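Dimethylsulfoniopropionate lyase (Roseovarius nubinhibens, PDB 4B29) probably cleaves dimethylsulfoniopropionate to release dimethyl sulfide, using a zinc ion held in a cupin beta-barrel. Local coordinates at residues A26-L31 with S124-T129; P66-L71 with A91-V96; H100-A105 with L143-H148; P171-M174 with T180-H183. All coordinates share one frame; numbering follows the deposited sequence. Where two conformers were deposited one is given.

Contact 1 (A26-L31 with S124-T129)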
loop_
_atom_site.group_PDB
_atom_site.type_symbol
_atom_site.label_atom_id
_atom_site.label_comp_id
_atom_site.label_asym_id
_atom_site.label_seq_id
_atom_site.Cartn_x
_atom_site.Cartn_y
_atom_site.Cartn_z
ATOM N N ALA A 26 -12.191 -4.488 -15.562
ATOM C CA ALA A 26 -12.962 -5.369 -14.724
ATOM C C ALA A 26 -12.162 -5.770 -13.451
ATOM O O ALA A 26 -12.733 -5.844 -12.373
ATOM C CB ALA A 26 -13.347 -6.667 -15.535
ATOM N N ALA A 27 -10.884 -6.039 -13.638
ATOM C CA ALA A 27 -9.995 -6.519 -12.530
ATOM C C ALA A 27 -9.871 -5.353 -11.521
ATOM O O ALA A 27 -9.936 -5.582 -10.314
ATOM C CB ALA A 27 -8.643 -6.900 -13.043
ATOM N N LEU A 28 -9.705 -4.122 -12.024
ATOM C CA LEU A 28 -9.542 -2.970 -11.094
ATOM C C LEU A 28 -10.839 -2.618 -10.423
ATOM O O LEU A 28 -10.847 -2.176 -9.271
ATOM C CB LEU A 28 -8.950 -1.745 -11.797
ATOM C CG LEU A 28 -7.523 -2.019 -12.352
ATOM C CD1 LEU A 28 -6.873 -0.772 -12.796
ATOM C CD2 LEU A 28 -6.612 -2.798 -11.457
ATOM N N THR A 29 -11.970 -2.795 -11.124
ATOM C CA THR A 29 -13.268 -2.539 -10.508
ATOM C C THR A 29 -13.551 -3.563 -9.399
ATOM O O THR A 29 -14.053 -3.217 -8.342
ATOM C CB THR A 29 -14.384 -2.487 -11.586
ATOM O OG1 THR A 29 -14.041 -1.413 -12.474
ATOM C CG2 THR A 29 -15.748 -2.213 -10.932
ATOM N N HIS A 30 -13.167 -4.829 -9.649
ATOM C CA HIS A 30 -13.354 -5.856 -8.650
ATOM C C HIS A 30 -12.441 -5.536 -7.434
ATOM O O HIS A 30 -12.883 -5.681 -6.273
ATOM C CB HIS A 30 -13.036 -7.231 -9.248
ATOM C CG HIS A 30 -13.012 -8.322 -8.222
ATOM N ND1 HIS A 30 -14.166 -8.851 -7.674
ATOM C CD2 HIS A 30 -11.974 -8.970 -7.631
ATOM C CE1 HIS A 30 -13.836 -9.793 -6.795
ATOM N NE2 HIS A 30 -12.516 -9.876 -6.744
ATOM N N LEU A 31 -11.235 -5.071 -7.729
ATOM C CA LEU A 31 -10.275 -4.697 -6.663
ATOM C C LEU A 31 -10.868 -3.532 -5.868
ATOM O O LEU A 31 -10.787 -3.528 -4.620
ATOM C CB LEU A 31 -8.933 -4.314 -7.237
ATOM C CG LEU A 31 -7.945 -3.617 -6.274
ATOM C CD1 LEU A 31 -7.697 -4.492 -4.997
ATOM C CD2 LEU A 31 -6.631 -3.301 -6.914
ATOM N N SER A 124 -4.318 10.808 -8.393
ATOM C CA SER A 124 -3.730 10.122 -9.578
ATOM C C SER A 124 -3.892 8.592 -9.497
ATOM O O SER A 124 -3.002 7.824 -9.930
ATOM C CB SER A 124 -2.298 10.542 -9.874
ATOM O OG SER A 124 -1.514 10.681 -8.758
ATOM N N GLY A 125 -5.017 8.190 -8.949
ATOM C CA GLY A 125 -5.352 6.774 -8.788
ATOM C C GLY A 125 -5.869 6.156 -10.083
ATOM O O GLY A 125 -6.156 6.850 -11.092
ATOM N N HIS A 126 -6.020 4.838 -10.083
ATOM C CA HIS A 126 -6.809 4.208 -11.143
ATOM C C HIS A 126 -8.282 4.613 -11.043
ATOM O O HIS A 126 -9.016 4.529 -12.056
ATOM C CB HIS A 126 -6.649 2.683 -11.036
ATOM C CG HIS A 126 -5.329 2.241 -11.546
ATOM N ND1 HIS A 126 -5.084 2.099 -12.900
ATOM C CD2 HIS A 126 -4.142 2.053 -10.923
ATOM C CE1 HIS A 126 -3.811 1.788 -13.078
ATOM N NE2 HIS A 126 -3.219 1.756 -11.896
ATOM N N PHE A 127 -8.721 5.053 -9.859
ATOM C CA PHE A 127 -9.988 5.729 -9.740
ATOM C C PHE A 127 -9.695 7.081 -9.138
ATOM O O PHE A 127 -8.888 7.201 -8.226
ATOM C CB PHE A 127 -10.909 4.947 -8.813
ATOM C CG PHE A 127 -11.230 3.582 -9.378
ATOM C CD1 PHE A 127 -10.391 2.496 -9.106
ATOM C CD2 PHE A 127 -12.339 3.411 -10.193
ATOM C CE1 PHE A 127 -10.669 1.223 -9.681
ATOM C CE2 PHE A 127 -12.648 2.131 -10.746
ATOM C CZ PHE A 127 -11.809 1.061 -10.481
ATOM N N LEU A 128 -10.275 8.119 -9.741
ATOM C CA LEU A 128 -9.971 9.499 -9.312
ATOM C C LEU A 128 -10.917 9.964 -8.228
ATOM O O LEU A 128 -12.153 9.745 -8.280
ATOM C CB LEU A 128 -10.089 10.470 -10.530
ATOM C CG LEU A 128 -9.177 10.176 -11.727
ATOM C CD1 LEU A 128 -9.357 11.308 -12.798
ATOM C CD2 LEU A 128 -7.625 9.993 -11.371
ATOM N N THR A 129 -10.312 10.618 -7.217
ATOM C CA THR A 129 -11.068 11.328 -6.184
ATOM C C THR A 129 -10.079 12.290 -5.525
ATOM O O THR A 129 -8.857 12.068 -5.537
ATOM C CB THR A 129 -11.671 10.394 -5.119
ATOM O OG1 THR A 129 -12.410 11.164 -4.158
ATOM C CG2 THR A 129 -10.540 9.587 -4.411
#
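Leu28, on the first long helix of the chain (24-41), and Phe127, on the short strand 127-128, meet where the N-terminal helical part of this cupin lyase is laid against one sheet, next to its outermost strand 56-57. The contact illustrates how a helix can be seated on a sheet without a hydrogen bond between the two segments.

The apolar part comes first. Phe127 leaves its backbone with CG anti to the carbonyl carbon (chi1 -63°), and from there the ring reaches the helix with its far end, CE1 and CZ. CE1 lies 4.0 Å from Leu28 CB. Leu28 sends its other end to the imidazole of His126, the residue before Phe127: Leu28 CD1 comes at a slant to the ring, 3.4 Å from His126 ND1. One leucine thus bridges two aromatic groups, while helix 83-92 is met by the same side chain at Ala92. His126 is fixed at its other nitrogen, where NE2 bonds to the backbone N of Glu97.

Polar atoms of the helix meet the phenyl rim rather than its face. Leu28 O stands near the ring plane, 3.4 Å from Phe127 CE1, an approach in which the weakly positive ring edge faces a carbonyl oxygen. On the sheet side, Trp57 meets the Phe127 ring edge-to-face. The threonine hydroxyl makes its hydrogen bond within the helix, to Arg25 O, and Thr29 OG1 stands 3.9 Å from Phe127 CZ, at the ring edge.

Contact 2 (P66-L71 with A91-V96). With PO4 (phosphate ion), chain E.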
loop_
_atom_site.group_PDB
_atom_site.type_symbol
_atom_site.label_atom_id
_atom_site.label_comp_id
_atom_site.label_asym_id
_atom_site.label_seq_id
_atom_site.Cartn_x
_atom_site.Cartn_y
_atom_site.Cartn_z
ATOM N N PRO A 66 9.267 -5.251 -12.116
ATOM C CA PRO A 66 9.640 -6.624 -11.775
ATOM C C PRO A 66 8.892 -7.193 -10.563
ATOM O O PRO A 66 8.716 -8.425 -10.437
ATOM C CB PRO A 66 11.127 -6.497 -11.463
ATOM C CG PRO A 66 11.616 -5.393 -12.281
ATOM C CD PRO A 66 10.448 -4.389 -12.279
ATOM N N VAL A 67 8.408 -6.305 -9.675
ATOM C CA VAL A 67 7.670 -6.769 -8.520
ATOM C C VAL A 67 6.480 -7.670 -8.849
ATOM O O VAL A 67 6.105 -8.523 -8.054
ATOM C CB VAL A 67 7.210 -5.555 -7.651
ATOM C CG1 VAL A 67 6.192 -4.727 -8.432
ATOM C CG2 VAL A 67 6.639 -6.046 -6.310
ATOM N N ILE A 68 5.858 -7.499 -10.025
ATOM C CA ILE A 68 4.684 -8.287 -10.339
ATOM C C ILE A 68 4.886 -9.811 -10.129
ATOM O O ILE A 68 4.048 -10.503 -9.553
ATOM C CB ILE A 68 4.210 -8.037 -11.789
ATOM C CG1 ILE A 68 3.677 -6.599 -11.910
ATOM C CG2 ILE A 68 3.087 -9.043 -12.172
ATOM C CD1 ILE A 68 3.450 -6.174 -13.368
ATOM N N ASP A 69 5.999 -10.325 -10.634
ATOM C CA ASP A 69 6.200 -11.769 -10.559
ATOM C C ASP A 69 6.417 -12.236 -9.114
ATOM O O ASP A 69 5.968 -13.314 -8.744
ATOM C CB ASP A 69 7.357 -12.168 -11.479
ATOM C CG ASP A 69 6.970 -12.070 -12.968
ATOM O OD1 ASP A 69 5.739 -12.050 -13.328
ATOM O OD2 ASP A 69 7.919 -12.015 -13.781
ATOM N N HIS A 70 7.044 -11.383 -8.305
ATOM C CA HIS A 70 7.261 -11.710 -6.872
ATOM C C HIS A 70 5.964 -11.712 -6.126
ATOM O O HIS A 70 5.638 -12.647 -5.407
ATOM C CB HIS A 70 8.269 -10.743 -6.265
ATOM C CG HIS A 70 9.621 -10.823 -6.908
ATOM N ND1 HIS A 70 10.503 -11.851 -6.644
ATOM C CD2 HIS A 70 10.234 -10.021 -7.811
ATOM C CE1 HIS A 70 11.610 -11.669 -7.348
ATOM N NE2 HIS A 70 11.472 -10.571 -8.072
ATOM N N LEU A 71 5.153 -10.661 -6.323
ATOM C CA LEU A 71 3.861 -10.623 -5.704
ATOM C C LEU A 71 2.997 -11.812 -6.102
ATOM O O LEU A 71 2.290 -12.376 -5.282
ATOM C CB LEU A 71 3.150 -9.288 -6.077
ATOM C CG LEU A 71 1.616 -9.238 -5.930
ATOM C CD1 LEU A 71 1.179 -9.382 -4.444
ATOM C CD2 LEU A 71 1.047 -7.882 -6.459
ATOM N N ALA A 91 -4.711 -10.442 -8.833
ATOM C CA ALA A 91 -5.380 -10.433 -10.160
ATOM C C ALA A 91 -5.237 -9.071 -10.848
ATOM O O ALA A 91 -5.174 -9.001 -12.091
ATOM C CB ALA A 91 -6.849 -10.818 -10.039
ATOM N N ALA A 92 -5.170 -7.993 -10.053
ATOM C CA ALA A 92 -4.952 -6.638 -10.586
ATOM C C ALA A 92 -3.541 -6.336 -10.996
ATOM O O ALA A 92 -3.288 -5.374 -11.701
ATOM C CB ALA A 92 -5.405 -5.570 -9.519
ATOM N N ALA A 93 -2.572 -7.115 -10.503
ATOM C CA ALA A 93 -1.179 -6.741 -10.669
ATOM C C ALA A 93 -0.733 -6.448 -12.109
ATOM O O ALA A 93 0.049 -5.544 -12.312
ATOM C CB ALA A 93 -0.232 -7.761 -9.974
ATOM N N PRO A 94 -1.212 -7.232 -13.103
ATOM C CA PRO A 94 -0.778 -6.944 -14.492
ATOM C C PRO A 94 -1.465 -5.748 -15.131
ATOM O O PRO A 94 -1.199 -5.434 -16.297
ATOM C CB PRO A 94 -1.215 -8.208 -15.283
ATOM C CG PRO A 94 -1.517 -9.251 -14.263
ATOM C CD PRO A 94 -1.956 -8.501 -12.997
ATOM N N HIS A 95 -2.313 -5.071 -14.362
ATOM C CA HIS A 95 -3.187 -4.006 -14.906
ATOM C C HIS A 95 -2.955 -2.673 -14.239
ATOM O O HIS A 95 -3.525 -1.670 -14.687
ATOM C CB HIS A 95 -4.636 -4.386 -14.699
ATOM C CG HIS A 95 -5.010 -5.654 -15.393
ATOM N ND1 HIS A 95 -4.976 -5.774 -16.773
ATOM C CD2 HIS A 95 -5.394 -6.856 -14.912
ATOM C CE1 HIS A 95 -5.328 -7.007 -17.107
ATOM N NE2 HIS A 95 -5.601 -7.681 -15.999
ATOM N N VAL A 96 -2.146 -2.640 -13.185
ATOM C CA VAL A 96 -1.950 -1.370 -12.471
ATOM C C VAL A 96 -0.715 -0.645 -12.901
ATOM O O VAL A 96 0.208 -1.220 -13.516
ATOM C CB VAL A 96 -1.936 -1.556 -10.921
ATOM C CG1 VAL A 96 -3.258 -2.151 -10.422
ATOM C CG2 VAL A 96 -0.745 -2.415 -10.492
HETATM P P PO4 E . 9.660 -13.075 -3.310
HETATM O O1 PO4 E . 9.491 -13.641 -4.739
HETATM O O2 PO4 E . 8.515 -12.154 -2.925
HETATM O O3 PO4 E . 9.511 -14.218 -2.336
HETATM O O4 PO4 E . 10.957 -12.294 -3.146
#
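Ile68 leans from helix 67-73 onto Ala93, in the segment 91-96 that follows on from helix 83-92, and its side chain can be followed outward. CB points toward the other segment and there divides. The CG2 methyl lies 4.2 Å from Ala93 CB, a loose apolar touch. The longer branch runs past the backbone instead: CG1 is 3.8 Å from Ala93 O, and extension of the chain (chi2 168°) carries CD1 on to 3.6 Å from that same oxygen. Beyond it CD1 grazes Pro94, with CA at 4.4 Å.

One helical turn later Leu71 takes up the other part of the alanine methyl, its CD2 sitting 3.7 Å from Ala93 CB. The Ala93 methyl is therefore met by two branched side chains, and Trp98 packs against both Ile68 and Leu71.

On another side of helix 67-73, His70 ND1 donates to O1 of a phosphate ion at 2.8 Å, with O1 in the ring plane; Tyr138 and Arg114 bind the same ion, which probably came from the crystallisation liquor.

Between the segments, apolar side chains meet a methyl and a carbonyl oxygen without a hydrogen bond. Ala93 O finds its donor in Trp98 NE1, so the carbonyl is satisfied and the two segments are held here by van der Waals contact.

Contact 3 (H100-A105 with L143-H148); sequences HSYTEA and LDYGWH. With PO4 (phosphate ion), chain B.
Tyr102 and Tyr145 meet with their planes at 66°, neither stacked nor edge-to-face, and their ring carbons close to 3.5 Å between Tyr102 CE2 and Tyr145 CE1. The edge of each ring receives the other's hydroxyl in plane. With CG anti to the backbone N (chi1 -176°), Tyr145 brings the hydroxyl end of its ring up to Tyr102. One face of Tyr145 is occupied by His148, whose CE1 lies over the ring centre, 3.2 Å above the plane. The imidazole in turn has Tyr145 CZ over its own face, and its edge carries polar partners.

The hydroxyls form a short relay. Tyr102 OH donates to Tyr145 OH at 2.7 Å, and Tyr145 OH donates to O1 of a phosphate ion. His148 NE2 gives its N-H to phosphate O3 at 2.7 Å, while ND1 donates to Gly146 O almost straight (173°) and in the ring plane. These two bonds fix the rotation of the imidazole. Tyr156 also binds the ion, probably a crystallisation component. The His148 side chain lies about 4 Å from the zinc ion held by His150, Glu154 and His189.

Strand 144-149 pairs with strands 189-192 and 214-215, and Met215 of strand 214-215 touches all three side chains; Tyr102 approaches from the loop leading into helix 104-107.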
loop_
_atom_site.group_PDB
_atom_site.type_symbol
_atom_site.label_atom_id
_atom_site.label_comp_id
_atom_site.label_asym_id
_atom_site.label_seq_id
_atom_site.Cartn_x
_atom_site.Cartn_y
_atom_site.Cartn_z
ATOM N N HIS A 100 8.006 3.129 -8.178
ATOM C CA HIS A 100 9.147 2.820 -7.307
ATOM C C HIS A 100 9.480 3.962 -6.357
ATOM O O HIS A 100 9.757 3.741 -5.172
ATOM C CB HIS A 100 10.405 2.631 -8.155
ATOM C CG HIS A 100 10.721 1.212 -8.464
ATOM N ND1 HIS A 100 11.431 0.849 -9.586
ATOM C CD2 HIS A 100 10.460 0.075 -7.785
ATOM C CE1 HIS A 100 11.567 -0.465 -9.595
ATOM N NE2 HIS A 100 10.979 -0.954 -8.518
ATOM N N SER A 101 9.626 5.166 -6.920
ATOM C CA SER A 101 9.831 6.353 -6.064
ATOM C C SER A 101 11.316 6.548 -5.762
ATOM O O SER A 101 11.814 7.647 -5.944
ATOM C CB SER A 101 9.024 6.375 -4.733
ATOM O OG SER A 101 7.652 6.711 -4.903
ATOM N N TYR A 102 12.028 5.513 -5.353
ATOM C CA TYR A 102 13.389 5.715 -4.858
ATOM C C TYR A 102 14.416 5.312 -5.912
ATOM O O TYR A 102 14.124 4.501 -6.785
ATOM C CB TYR A 102 13.652 4.914 -3.572
ATOM C CG TYR A 102 12.686 5.301 -2.467
ATOM C CD1 TYR A 102 12.789 6.540 -1.848
ATOM C CD2 TYR A 102 11.683 4.421 -2.059
ATOM C CE1 TYR A 102 11.886 6.928 -0.830
ATOM C CE2 TYR A 102 10.757 4.795 -1.059
ATOM C CZ TYR A 102 10.894 6.025 -0.428
ATOM O OH TYR A 102 9.998 6.367 0.585
ATOM N N THR A 103 15.614 5.833 -5.727
ATOM C CA THR A 103 16.729 5.517 -6.636
ATOM C C THR A 103 17.478 4.298 -6.169
ATOM O O THR A 103 17.376 3.878 -4.999
ATOM C CB THR A 103 17.743 6.666 -6.736
ATOM O OG1 THR A 103 18.425 6.861 -5.478
ATOM C CG2 THR A 103 17.045 7.944 -7.148
ATOM N N GLU A 104 18.284 3.752 -7.082
ATOM C CA GLU A 104 19.134 2.628 -6.736
ATOM C C GLU A 104 20.109 2.992 -5.614
ATOM O O GLU A 104 20.362 2.179 -4.717
ATOM C CB GLU A 104 19.862 2.100 -7.983
ATOM C CG GLU A 104 20.505 0.731 -7.720
ATOM C CD GLU A 104 21.391 0.244 -8.862
ATOM O OE1 GLU A 104 21.249 0.721 -10.006
ATOM O OE2 GLU A 104 22.225 -0.642 -8.596
ATOM N N ALA A 105 20.623 4.218 -5.626
ATOM C CA ALA A 105 21.529 4.692 -4.581
ATOM C C ALA A 105 20.863 4.687 -3.211
ATOM O O ALA A 105 21.493 4.378 -2.190
ATOM C CB ALA A 105 22.022 6.107 -4.914
ATOM N N LEU A 143 13.739 -7.490 3.243
ATOM C CA LEU A 143 13.976 -6.109 2.829
ATOM C C LEU A 143 13.887 -5.174 4.013
ATOM O O LEU A 143 13.108 -5.412 4.948
ATOM C CB LEU A 143 12.918 -5.711 1.784
ATOM C CG LEU A 143 13.049 -6.400 0.415
ATOM C CD1 LEU A 143 11.969 -5.781 -0.562
ATOM C CD2 LEU A 143 14.455 -6.192 -0.174
ATOM N N ASP A 144 14.715 -4.137 3.979
ATOM C CA ASP A 144 14.688 -3.120 5.017
ATOM C C ASP A 144 14.342 -1.793 4.349
ATOM O O ASP A 144 15.130 -1.214 3.606
ATOM C CB ASP A 144 16.034 -3.040 5.730
ATOM C CG ASP A 144 15.972 -2.232 7.003
ATOM O OD1 ASP A 144 15.491 -2.760 8.048
ATOM O OD2 ASP A 144 16.416 -1.062 6.960
ATOM N N TYR A 145 13.112 -1.363 4.567
ATOM C CA TYR A 145 12.645 -0.063 4.057
ATOM C C TYR A 145 13.017 0.910 5.135
ATOM O O TYR A 145 12.404 0.910 6.228
ATOM C CB TYR A 145 11.124 -0.145 3.851
ATOM C CG TYR A 145 10.461 1.063 3.230
ATOM C CD1 TYR A 145 11.207 2.095 2.644
ATOM C CD2 TYR A 145 9.066 1.132 3.180
ATOM C CE1 TYR A 145 10.555 3.197 2.061
ATOM C CE2 TYR A 145 8.406 2.221 2.570
ATOM C CZ TYR A 145 9.174 3.243 2.029
ATOM O OH TYR A 145 8.516 4.318 1.430
ATOM N N GLY A 146 14.045 1.721 4.877
ATOM C CA GLY A 146 14.621 2.579 5.922
ATOM C C GLY A 146 13.739 3.763 6.279
ATOM O O GLY A 146 12.661 3.952 5.677
ATOM N N TRP A 147 14.185 4.552 7.240
ATOM C CA TRP A 147 13.414 5.688 7.763
ATOM C C TRP A 147 13.003 6.641 6.620
ATOM O O TRP A 147 13.847 7.113 5.835
ATOM C CB TRP A 147 14.231 6.486 8.782
ATOM C CG TRP A 147 14.520 5.711 10.043
ATOM C CD1 TRP A 147 15.756 5.239 10.443
ATOM C CD2 TRP A 147 13.592 5.343 11.076
ATOM N NE1 TRP A 147 15.636 4.574 11.665
ATOM C CE2 TRP A 147 14.329 4.640 12.081
ATOM C CE3 TRP A 147 12.226 5.572 11.285
ATOM C CZ2 TRP A 147 13.728 4.146 13.249
ATOM C CZ3 TRP A 147 11.627 5.064 12.442
ATOM C CH2 TRP A 147 12.380 4.358 13.419
ATOM N N HIS A 148 11.698 6.904 6.542
ATOM C CA HIS A 148 11.183 7.810 5.499
ATOM C C HIS A 148 10.026 8.581 6.106
ATOM O O HIS A 148 9.512 8.216 7.166
ATOM C CB HIS A 148 10.744 7.039 4.260
ATOM C CG HIS A 148 9.734 5.976 4.528
ATOM N ND1 HIS A 148 10.079 4.767 5.098
ATOM C CD2 HIS A 148 8.399 5.913 4.281
ATOM C CE1 HIS A 148 9.001 4.012 5.216
ATOM N NE2 HIS A 148 7.968 4.682 4.717
HETATM P P PO4 B . 5.108 4.826 2.863
HETATM O O1 PO4 B . 5.991 4.569 1.678
HETATM O O2 PO4 B . 3.654 4.573 2.419
HETATM O O3 PO4 B . 5.448 3.937 4.053
HETATM O O4 PO4 B . 5.209 6.236 3.345
#

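Contact 4 (P171-M174 with T180-H183)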
loop_
_atom_site.group_PDB
_atom_site.type_symbol
_atom_site.label_atom_id
_atom_site.label_comp_id
_atom_site.label_asym_id
_atom_site.label_seq_id
_atom_site.Cartn_x
_atom_site.Cartn_y
_atom_site.Cartn_z
ATOM N N PRO A 171 6.483 2.537 19.788
ATOM C CA PRO A 171 7.018 1.163 19.840
ATOM C C PRO A 171 7.169 0.538 18.463
ATOM O O PRO A 171 6.506 0.955 17.480
ATOM C CB PRO A 171 5.920 0.384 20.619
ATOM C CG PRO A 171 5.141 1.416 21.356
ATOM C CD PRO A 171 5.183 2.666 20.480
ATOM N N ASP A 172 8.021 -0.457 18.344
ATOM C CA ASP A 172 8.002 -1.312 17.163
ATOM C C ASP A 172 6.799 -2.252 17.276
ATOM O O ASP A 172 6.479 -2.733 18.367
ATOM C CB ASP A 172 9.272 -2.176 17.089
ATOM C CG ASP A 172 10.482 -1.411 16.548
ATOM O OD1 ASP A 172 10.383 -0.231 16.143
ATOM O OD2 ASP A 172 11.570 -2.022 16.495
ATOM N N LEU A 173 6.160 -2.538 16.140
ATOM C CA LEU A 173 4.993 -3.468 16.109
ATOM C C LEU A 173 5.168 -4.449 14.987
ATOM O O LEU A 173 5.439 -4.081 13.832
ATOM C CB LEU A 173 3.671 -2.682 15.866
ATOM C CG LEU A 173 3.350 -1.596 16.895
ATOM C CD1 LEU A 173 2.096 -0.778 16.399
ATOM C CD2 LEU A 173 3.071 -2.209 18.316
ATOM N N MET A 174 4.953 -5.746 15.272
ATOM C CA MET A 174 4.973 -6.732 14.210
ATOM C C MET A 174 3.532 -6.936 13.774
ATOM O O MET A 174 2.684 -7.341 14.590
ATOM C CB MET A 174 5.523 -8.050 14.804
ATOM C CG MET A 174 5.647 -9.131 13.747
ATOM S SD MET A 174 6.924 -8.879 12.513
ATOM C CE MET A 174 8.415 -9.325 13.444
ATOM N N THR A 180 -3.519 -2.531 11.790
ATOM C CA THR A 180 -3.306 -1.192 11.192
ATOM C C THR A 180 -2.284 -0.418 11.980
ATOM O O THR A 180 -1.922 -0.781 13.133
ATOM C CB THR A 180 -4.619 -0.361 11.163
ATOM O OG1 THR A 180 -5.099 -0.056 12.505
ATOM C CG2 THR A 180 -5.726 -1.114 10.349
ATOM N N ARG A 181 -1.770 0.655 11.382
ATOM C CA ARG A 181 -0.940 1.552 12.165
ATOM C C ARG A 181 -1.060 2.975 11.634
ATOM O O ARG A 181 -0.899 3.149 10.407
ATOM C CB ARG A 181 0.512 1.155 12.130
ATOM C CG ARG A 181 1.160 1.902 13.370
ATOM C CD ARG A 181 2.646 2.015 13.345
ATOM N NE ARG A 181 2.993 2.363 14.722
ATOM C CZ ARG A 181 4.087 1.962 15.346
ATOM N NH1 ARG A 181 5.041 1.332 14.695
ATOM N NH2 ARG A 181 4.184 2.243 16.640
ATOM N N PHE A 182 -1.286 3.935 12.554
ATOM C CA PHE A 182 -1.357 5.363 12.168
ATOM C C PHE A 182 0.045 5.987 12.180
ATOM O O PHE A 182 0.815 5.798 13.163
ATOM C CB PHE A 182 -2.211 6.062 13.203
ATOM C CG PHE A 182 -2.254 7.557 13.062
ATOM C CD1 PHE A 182 -2.886 8.126 11.964
ATOM C CD2 PHE A 182 -1.743 8.368 14.049
ATOM C CE1 PHE A 182 -2.982 9.515 11.837
ATOM C CE2 PHE A 182 -1.846 9.806 13.932
ATOM C CZ PHE A 182 -2.463 10.350 12.823
ATOM N N HIS A 183 0.387 6.723 11.125
ATOM C CA HIS A 183 1.636 7.496 11.101
ATOM C C HIS A 183 1.303 8.974 11.112
ATOM O O HIS A 183 0.731 9.484 10.158
ATOM C CB HIS A 183 2.438 7.201 9.835
ATOM C CG HIS A 183 2.995 5.800 9.805
ATOM N ND1 HIS A 183 3.255 5.132 8.627
ATOM C CD2 HIS A 183 3.262 4.928 10.806
ATOM C CE1 HIS A 183 3.728 3.921 8.912
ATOM N NE2 HIS A 183 3.758 3.782 10.224
#
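Arg181 grips the carbonyl oxygen of Pro171 with its guanidinium group. The stronger bond runs from NH2 to Pro171 O at 2.8 Å, with an N-H...O angle of 155°; the oxygen lies near the guanidinium plane, and the nitrogen stands in the carbonyl plane. A second, weak bond reaches that oxygen from NH1 at 3.2 Å and bends to 134°. One acceptor therefore takes both terminal nitrogens and holds the flat group against rotation. The arm that brings it there is extended: CG is anti to the backbone N (chi1 -162°), and the chain stays stretched as far as NE. Asp172 makes no salt bridge with it: OD1 has a weak hydrogen bond to His166 ND1 and lies 5.8 Å from Arg181 NH1.

The two strands belong to the two sheets of the cupin barrel, 180-183 at the margin of the seven-stranded one and 173-175 at the margin of the five-stranded one. The arginine crosses the interval between them and reaches the residues just before strand 173-175.

Packing follows on the guanidinium face. Leu173 CD1 sits over the centre of one face, 3.5 Å from Arg181 CZ, and its CG follows at 3.9 Å from NH2. Pro171 CD approaches Arg181 NH2 at 4.0 Å. From strand 163-167, Phe165 and Leu167 also touch the arginine. Two residues after Arg181, His183 ND1 bonds to the zinc ligand Glu154.

Along the chain, contact 2 is nested inside the loop closed by contact 1, contact 3 crosses contact 1, and contact 4 comes last. Contacts 1 and 2, with centres about 15 Å apart, touch: Leu28 meets Ala92 and Val96, so segment 91-96 packs against helix 24-41 on one side and helix 67-73 on another. Contacts 3 and 4 lie across the chain's centre from contact 1, their centres about 19 Å apart, and share the five-stranded sheet through strands 144-149 and 173-175. Contacts 1 and 4 both reach the seven-stranded sheet, centres about 27 Å apart. Contacts 1 and 2 join the N-terminal helices to each other and to the barrel; contacts 3 and 4 lie nearer the zinc site.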